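Local coordinates for bifunctional GH43-CE protein (Bacteroides eggerthii, PDB 6MLY) that probably cleaves xylose units from xylan-type polysaccharides and carries a second, carbohydrate-esterase domain, which would remove ester groups from such chains, at residues 672-677 with 728-733; 548-553 with 620-625. One frame throughout, in Å; residues are numbered along the deposited sequence.

Contact 1: 672-677 with 728-733; sequences VVNWFG and FIVIHG
Phe676 and His732 meet with unlike first torsions. In Phe676, CG lies between the backbone N and the carbonyl carbon (chi1 45°), which turns the phenyl ring away from the other segment and leaves CB, placed by the backbone, as the part of the side chain nearest the imidazole. In His732, CG is anti to the backbone N (chi1 -151°), which brings the imidazole under that carbon. Phe676 CB stands over the centre of the His732 ring, 3.3 Å from its centroid, a CH-pi contact. Both ring nitrogens are engaged elsewhere, NE2 with Val739 O and ND1 with Ser744 OG, and this fixes the ring's rotation. An alanine in place of His732 would probably leave Val739 O and Ser744 OG without their imidazole partner and open a gap beside Phe676 CB.

A second CH-pi contact involves Trp675, whose six-membered ring carries Ile731 CD1 over one face, off-centre toward the rim and 3.8 Å from the ring centroid. At the opposite end of the ladder, Val672 CB lies 3.4 Å from Phe728 CD2.

Parallel pairing joins these groups, with segment axes only 11° apart. Ile729 N bonds to Val672 O and Asn674 N to Ile729 O at 2.8 Å; Ile731 N then reaches Asn674 O at 2.9 Å, and Phe676 N closes the series on Ile731 O.

Within this alpha/beta-hydrolase sheet, strand 671-675 lies between 621-627 and 727-733. Helix 741-752 packs on the face bearing Asn674, Phe728 and Val730, whereas helix 775-789 meets Val673, Trp675 and Ile729; strand 757-763 flanks 727-733 on its far side.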
# COMPACT_ATOMS: atom_id res chain seq x y z
N VAL A 672 4.05 30.72 12.75
CA VAL A 672 2.83 30.09 13.25
C VAL A 672 1.62 30.75 12.58
O VAL A 672 1.60 31.96 12.38
CB VAL A 672 2.73 30.19 14.79
CG1 VAL A 672 1.42 29.61 15.31
CG2 VAL A 672 3.91 29.52 15.48
N VAL A 673 0.63 29.93 12.24
CA VAL A 673 -0.71 30.39 11.89
C VAL A 673 -1.69 29.60 12.76
O VAL A 673 -1.67 28.37 12.75
CB VAL A 673 -1.02 30.22 10.40
CG1 VAL A 673 -2.45 30.65 10.06
CG2 VAL A 673 -0.03 30.97 9.53
N ASN A 674 -2.52 30.33 13.52
CA ASN A 674 -3.42 29.74 14.51
C ASN A 674 -4.86 29.95 14.04
O ASN A 674 -5.34 31.07 14.02
CB ASN A 674 -3.15 30.33 15.89
CG ASN A 674 -4.24 30.02 16.90
OD1 ASN A 674 -5.01 29.08 16.73
ND2 ASN A 674 -4.32 30.83 17.95
N TRP A 675 -5.52 28.86 13.67
CA TRP A 675 -6.90 28.90 13.22
C TRP A 675 -7.83 28.68 14.42
O TRP A 675 -8.06 27.54 14.84
CB TRP A 675 -7.15 27.86 12.12
CG TRP A 675 -6.30 28.02 10.90
CD1 TRP A 675 -5.03 27.56 10.72
CD2 TRP A 675 -6.68 28.66 9.67
NE1 TRP A 675 -4.59 27.87 9.46
CE2 TRP A 675 -5.58 28.55 8.79
CE3 TRP A 675 -7.84 29.30 9.21
CZ2 TRP A 675 -5.60 29.07 7.50
CZ3 TRP A 675 -7.86 29.81 7.93
CH2 TRP A 675 -6.75 29.70 7.09
N PHE A 676 -8.36 29.79 14.95
CA PHE A 676 -9.40 29.83 15.98
C PHE A 676 -9.08 28.81 17.09
O PHE A 676 -9.94 28.02 17.48
CB PHE A 676 -10.79 29.62 15.37
CG PHE A 676 -10.89 28.51 14.35
CD1 PHE A 676 -10.65 28.75 13.01
CD2 PHE A 676 -11.24 27.22 14.74
CE1 PHE A 676 -10.75 27.73 12.08
CE2 PHE A 676 -11.33 26.20 13.81
CZ PHE A 676 -11.09 26.46 12.48
N GLY A 677 -7.85 28.86 17.60
CA GLY A 677 -7.41 28.01 18.68
C GLY A 677 -7.85 28.54 20.05
O GLY A 677 -8.01 29.75 20.23
N PHE A 728 3.41 35.58 14.04
CA PHE A 728 2.16 34.81 14.10
C PHE A 728 1.14 35.38 13.10
O PHE A 728 1.21 36.53 12.73
CB PHE A 728 1.58 34.85 15.51
CG PHE A 728 2.30 33.97 16.49
CD1 PHE A 728 3.50 34.37 17.05
CD2 PHE A 728 1.78 32.73 16.85
CE1 PHE A 728 4.16 33.55 17.95
CE2 PHE A 728 2.45 31.91 17.74
CZ PHE A 728 3.64 32.32 18.29
N ILE A 729 0.20 34.53 12.69
CA ILE A 729 -1.04 34.98 12.07
C ILE A 729 -2.19 34.23 12.75
O ILE A 729 -2.29 33.02 12.61
CB ILE A 729 -1.04 34.76 10.55
CG1 ILE A 729 -0.10 35.75 9.85
CG2 ILE A 729 -2.45 34.83 9.98
CD1 ILE A 729 -0.32 35.87 8.35
N VAL A 730 -3.03 34.96 13.49
CA VAL A 730 -4.18 34.38 14.16
C VAL A 730 -5.42 34.66 13.30
O VAL A 730 -5.57 35.77 12.80
CB VAL A 730 -4.35 34.92 15.59
CG1 VAL A 730 -5.54 34.29 16.29
CG2 VAL A 730 -3.08 34.74 16.41
N ILE A 731 -6.28 33.65 13.14
CA ILE A 731 -7.49 33.72 12.31
C ILE A 731 -8.66 33.11 13.09
O ILE A 731 -8.52 32.06 13.70
CB ILE A 731 -7.28 33.01 10.96
CG1 ILE A 731 -5.99 33.47 10.26
CG2 ILE A 731 -8.50 33.18 10.07
CD1 ILE A 731 -5.74 32.82 8.92
N HIS A 732 -9.83 33.77 13.03
CA HIS A 732 -10.99 33.38 13.84
C HIS A 732 -12.27 34.01 13.29
O HIS A 732 -12.32 35.21 13.02
CB HIS A 732 -10.79 33.79 15.30
CG HIS A 732 -11.52 32.90 16.26
ND1 HIS A 732 -10.89 32.32 17.34
CD2 HIS A 732 -12.79 32.46 16.28
CE1 HIS A 732 -11.75 31.58 18.00
NE2 HIS A 732 -12.93 31.64 17.37
N GLY A 733 -13.32 33.19 13.19
CA GLY A 733 -14.65 33.63 12.78
C GLY A 733 -15.37 34.38 13.89
O GLY A 733 -15.06 34.20 15.07

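Contact 2: 548-553 with 620-625; sequences VVVLIY and SFIGIT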
# COMPACT_ATOMS: atom_id res chain seq x y z
N VAL A 548 9.74 23.34 5.32
CA VAL A 548 8.76 22.48 5.97
C VAL A 548 7.62 23.34 6.54
O VAL A 548 7.85 24.47 6.98
CB VAL A 548 9.41 21.63 7.07
CG1 VAL A 548 8.42 20.67 7.72
CG2 VAL A 548 10.62 20.87 6.56
N VAL A 549 6.41 22.78 6.54
CA VAL A 549 5.29 23.30 7.33
C VAL A 549 4.51 22.11 7.91
O VAL A 549 4.11 21.21 7.16
CB VAL A 549 4.39 24.26 6.53
CG1 VAL A 549 3.15 24.67 7.32
CG2 VAL A 549 5.15 25.50 6.05
N VAL A 550 4.29 22.15 9.23
CA VAL A 550 3.65 21.11 10.03
C VAL A 550 2.15 21.41 10.14
O VAL A 550 1.76 22.57 10.17
CB VAL A 550 4.30 21.02 11.42
CG1 VAL A 550 3.57 20.07 12.36
CG2 VAL A 550 5.77 20.65 11.32
N LEU A 551 1.33 20.36 10.23
CA LEU A 551 -0.12 20.48 10.43
C LEU A 551 -0.53 19.69 11.67
O LEU A 551 -0.29 18.47 11.74
CB LEU A 551 -0.86 19.93 9.20
CG LEU A 551 -0.32 20.34 7.83
CD1 LEU A 551 -1.13 19.67 6.73
CD2 LEU A 551 -0.35 21.85 7.65
N ILE A 552 -1.17 20.37 12.63
CA ILE A 552 -1.84 19.72 13.75
C ILE A 552 -3.35 19.88 13.57
O ILE A 552 -3.82 20.86 13.02
CB ILE A 552 -1.33 20.26 15.10
CG1 ILE A 552 0.20 20.32 15.14
CG2 ILE A 552 -1.90 19.44 16.26
CD1 ILE A 552 0.77 20.74 16.48
N TYR A 553 -4.10 18.88 14.05
CA TYR A 553 -5.53 18.74 13.83
C TYR A 553 -6.29 19.19 15.08
O TYR A 553 -5.82 19.00 16.21
CB TYR A 553 -5.90 17.29 13.50
CG TYR A 553 -5.32 16.29 14.47
CD1 TYR A 553 -5.97 15.99 15.66
CD2 TYR A 553 -4.10 15.69 14.22
CE1 TYR A 553 -5.43 15.09 16.57
CE2 TYR A 553 -3.55 14.80 15.12
CZ TYR A 553 -4.21 14.50 16.30
OH TYR A 553 -3.65 13.62 17.18
N SER A 620 15.90 24.94 7.56
CA SER A 620 16.20 26.33 7.84
C SER A 620 14.88 27.07 8.12
O SER A 620 14.88 28.11 8.77
CB SER A 620 16.99 26.97 6.72
OG SER A 620 16.16 27.23 5.59
N PHE A 621 13.78 26.50 7.61
CA PHE A 621 12.43 26.96 7.85
C PHE A 621 11.51 25.77 8.18
O PHE A 621 11.38 24.84 7.38
CB PHE A 621 11.91 27.72 6.63
CG PHE A 621 10.54 28.34 6.80
CD1 PHE A 621 10.40 29.63 7.29
CD2 PHE A 621 9.40 27.63 6.46
CE1 PHE A 621 9.15 30.19 7.44
CE2 PHE A 621 8.14 28.20 6.61
CZ PHE A 621 8.02 29.48 7.10
N ILE A 622 10.88 25.82 9.36
CA ILE A 622 9.78 24.94 9.74
C ILE A 622 8.60 25.80 10.24
O ILE A 622 8.61 26.31 11.36
CB ILE A 622 10.23 23.93 10.81
CG1 ILE A 622 11.38 23.04 10.31
CG2 ILE A 622 9.05 23.10 11.30
CD1 ILE A 622 11.90 22.05 11.32
N GLY A 623 7.58 25.96 9.38
CA GLY A 623 6.30 26.56 9.79
C GLY A 623 5.45 25.56 10.56
O GLY A 623 5.81 24.39 10.64
N ILE A 624 4.34 26.02 11.13
CA ILE A 624 3.42 25.14 11.87
C ILE A 624 2.06 25.83 11.98
O ILE A 624 1.99 27.05 12.14
CB ILE A 624 3.99 24.77 13.25
CG1 ILE A 624 3.15 23.68 13.93
CG2 ILE A 624 4.13 26.00 14.14
CD1 ILE A 624 3.86 23.00 15.08
N THR A 625 0.99 25.04 11.91
CA THR A 625 -0.37 25.54 11.90
C THR A 625 -1.33 24.44 12.37
O THR A 625 -0.94 23.29 12.52
CB THR A 625 -0.73 26.09 10.51
OG1 THR A 625 -2.06 26.58 10.53
CG2 THR A 625 -0.58 25.05 9.42
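Val548 and Phe621 start a parallel backbone ladder, with Val548 N donating to Phe621 O at 3.0 Å. The chain of bonds continues from Gly623 N to Val548 O and from Val550 N to Gly623 O, where the donor stands well above the carbonyl plane. Thr625 N to Val550 O is weak, bent to 134° at the hydrogen. The last bond, Ile552 N to Thr625 O at 2.9 Å, is the straightest at 171°, with the donor in the carbonyl plane.

Apolar contacts fall on two faces. On the face of Val548, Val550, Ile622 and Ile624, Val550 is the central piece: its CB lies 3.8 Å from Ile624 CG1, while its CG2 branch meets Ile622 CG2 at 4.1 Å. Ile624 holds CG1 anti to the backbone N (chi1 -171°), and the chain goes on extended through chi2, so that its CD1 reaches Ile552 CD1. Helix 596-610 packs here through Val601 and Ile608. On the other face, Val549 CG2 approaches the edge of the Phe621 ring, near its plane, 4.1 Å from CE2. Phe785 of helix 775-789 touches both residues.

The polar side-chain element is Thr625. Its OG1 is anti to the backbone N and bonds to Val673 O of the next strand, while CG2 turns back to Leu551 CD2 at 3.7 Å. One small side chain thus serves two neighbours with its two unlike branches.

Cohesion across the pair comes from main-chain bonds and aliphatic contact, without a salt bridge or side-chain hydrogen bond between the segments. That chemistry suits the buried central sheet of an alpha/beta-hydrolase domain, sandwiched between helix layers.

How the contacts relate
The two contacts lie about 14 Å apart, centre to centre, in one mixed sheet of the esterase-like domain. Contact 2 closes before contact 1 opens along the chain, and the sheet follows that order: 546-552, 621-627, 671-675, 727-733, all parallel. The inner strands 621-627 and 671-675 join the contacts, with Val673 N probably bonded to Ile624 O at 3.2 Å and Val672 CG2 packing on Ile624 CG2. Helix 775-789 touches both pairs. Strand 621-627 leads into a probable nucleophile elbow at Ser628, and Asp736, its putative triad partner, follows strand 727-733, so the parallel sheet probably helps set their spacing.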